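Regulatory protein E2 (Bovine papillomavirus type 1, PDB 2JEX) probably regulates viral transcription and helps start viral DNA replication by binding DNA as a dimer and improving the DNA-binding specificity of E1. Local coordinates at residues A[36-39]-A[40-44]. The protein carries 1 engineered substitution. Sequence-based numbering, arbitrary orientation.
Sequences VRTE and NTLLY
The guanidinium of Arg37 meets Thr41 through a water at its edge: the water lies in the guanidinium plane, accepts from Arg37 NE at 2.8 Å and donates to Thr41 OG1. The side-chain amide of Asn40 is engaged through ND2, which gives a hydrogen to Val36 O at 2.8 Å, with that oxygen tilted 19° from the amide plane. Alongside, Val36 CG1 comes within 3.5 Å of Asn40 ND2.

Asn40 and Thr41 each double a bond that the helix already makes. Val36 O accepts from Asn40 N as well as from ND2, and the two donors arrive from opposite faces of the carbonyl plane. Arg37 O also accepts twice, from the backbone N and the hydroxyl of Thr41. Thr41 OG1 lies 2.6 Å from Arg37 O and stands above the carbonyl plane, 45° out of it. Thr41 achieves this by placing OG1 beside its own backbone N (chi1 -61°), which turns the hydroxyl back toward the preceding turn. Its proton goes to the carbonyl and its oxygen receives the water, while Arg37 NH1 continues to Gln76 on helix 62-83.

In the next two i to i+4 pairs the side chains meet through carbon. Thr38 CG2 lies next to Leu42 CD1 at 3.9 Å. Glu39 CG packs at 3.8 Å against Leu43 CD1. The extended Glu39 chain carries its carboxylate on to Gln12 and Gln15 of helix 4-21, where Leu43 also touches Leu8.

The ladder of i to i+4 bonds is that of an alpha-helix, and the Thr41 hydroxyl bonding back to a main-chain carbonyl is a common feature of helix interiors; here the Asn40 amide does the same. The helix is the middle member of the three-helix part of the N-terminal transactivation domain of E2.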
loop_
_atom_site.group_PDB
_atom_site.type_symbol
_atom_site.label_atom_id
_atom_site.label_comp_id
_atom_site.label_asym_id
_atom_site.label_seq_id
_atom_site.Cartn_x
_atom_site.Cartn_y
_atom_site.Cartn_z
ATOM N N VAL A 36 1.271 -16.270 3.523
ATOM C CA VAL A 36 0.066 -15.927 2.748
ATOM C C VAL A 36 0.142 -16.582 1.371
ATOM O O VAL A 36 -0.849 -17.135 0.884
ATOM C CB VAL A 36 -0.173 -14.391 2.615
ATOM C CG1 VAL A 36 -1.450 -14.110 1.803
ATOM C CG2 VAL A 36 -0.288 -13.717 3.996
ATOM N N ARG A 37 1.337 -16.541 0.780
ATOM C CA ARG A 37 1.633 -17.158 -0.508
ATOM C C ARG A 37 1.381 -18.664 -0.485
ATOM O O ARG A 37 0.669 -19.195 -1.341
ATOM C CB ARG A 37 3.086 -16.883 -0.876
ATOM C CG ARG A 37 3.557 -17.593 -2.125
ATOM C CD ARG A 37 4.986 -17.223 -2.444
ATOM N NE ARG A 37 5.442 -17.825 -3.694
ATOM C CZ ARG A 37 6.591 -17.527 -4.290
ATOM N NH1 ARG A 37 7.407 -16.641 -3.743
ATOM N NH2 ARG A 37 6.929 -18.124 -5.428
ATOM N N THR A 38 1.988 -19.335 0.492
ATOM C CA THR A 38 1.824 -20.762 0.703
ATOM C C THR A 38 0.337 -21.125 0.825
ATOM O O THR A 38 -0.143 -21.939 0.052
ATOM C CB THR A 38 2.664 -21.242 1.924
ATOM O OG1 THR A 38 4.028 -20.843 1.735
ATOM C CG2 THR A 38 2.599 -22.774 2.105
ATOM N N GLU A 39 -0.391 -20.476 1.738
ATOM C CA GLU A 39 -1.825 -20.759 1.946
ATOM C C GLU A 39 -2.646 -20.683 0.658
ATOM O O GLU A 39 -3.382 -21.608 0.325
ATOM C CB GLU A 39 -2.438 -19.828 3.005
ATOM C CG GLU A 39 -3.958 -19.997 3.169
ATOM C CD GLU A 39 -4.580 -19.022 4.165
ATOM O OE1 GLU A 39 -3.931 -18.019 4.525
ATOM O OE2 GLU A 39 -5.726 -19.260 4.592
ATOM N N ASN A 40 -2.506 -19.588 -0.068
ATOM C CA ASN A 40 -3.291 -19.391 -1.268
ATOM C C ASN A 40 -2.822 -20.195 -2.458
ATOM O O ASN A 40 -3.609 -20.458 -3.366
ATOM C CB ASN A 40 -3.405 -17.908 -1.590
ATOM C CG ASN A 40 -4.218 -17.184 -0.566
ATOM O OD1 ASN A 40 -5.444 -17.259 -0.569
ATOM N ND2 ASN A 40 -3.543 -16.514 0.353
ATOM N N THR A 41 -1.550 -20.593 -2.451
ATOM C CA THR A 41 -1.025 -21.489 -3.473
ATOM C C THR A 41 -1.630 -22.877 -3.297
ATOM O O THR A 41 -2.101 -23.462 -4.271
ATOM C CB THR A 41 0.533 -21.563 -3.451
ATOM O OG1 THR A 41 1.074 -20.258 -3.706
ATOM C CG2 THR A 41 1.051 -22.530 -4.498
ATOM N N LEU A 42 -1.623 -23.383 -2.061
ATOM C CA LEU A 42 -2.145 -24.716 -1.762
ATOM C C LEU A 42 -3.632 -24.759 -2.079
ATOM O O LEU A 42 -4.117 -25.699 -2.704
ATOM C CB LEU A 42 -1.919 -25.094 -0.291
ATOM C CG LEU A 42 -0.515 -25.069 0.330
ATOM C CD1 LEU A 42 -0.648 -24.942 1.839
ATOM C CD2 LEU A 42 0.323 -26.301 -0.045
ATOM N N LEU A 43 -4.329 -23.709 -1.660
ATOM C CA LEU A 43 -5.762 -23.566 -1.864
ATOM C C LEU A 43 -6.110 -23.503 -3.345
ATOM O O LEU A 43 -7.099 -24.103 -3.781
ATOM C CB LEU A 43 -6.280 -22.317 -1.128
ATOM C CG LEU A 43 -6.369 -22.330 0.401
ATOM C CD1 LEU A 43 -6.864 -20.981 0.893
ATOM C CD2 LEU A 43 -7.276 -23.454 0.915
ATOM N N TYR A 44 -5.286 -22.793 -4.114
ATOM C CA TYR A 44 -5.466 -22.706 -5.558
ATOM C C TYR A 44 -5.228 -24.062 -6.206
ATOM O O TYR A 44 -6.000 -24.489 -7.065
ATOM C CB TYR A 44 -4.542 -21.636 -6.163
ATOM C CG TYR A 44 -4.625 -21.536 -7.671
ATOM C CD1 TYR A 44 -5.731 -20.953 -8.292
ATOM C CD2 TYR A 44 -3.590 -22.022 -8.479
ATOM C CE1 TYR A 44 -5.812 -20.869 -9.680
ATOM C CE2 TYR A 44 -3.657 -21.936 -9.868
ATOM C CZ TYR A 44 -4.774 -21.363 -10.461
ATOM O OH TYR A 44 -4.849 -21.275 -11.832
HETATM O O HOH W 1 3.506 -19.459 -4.986
#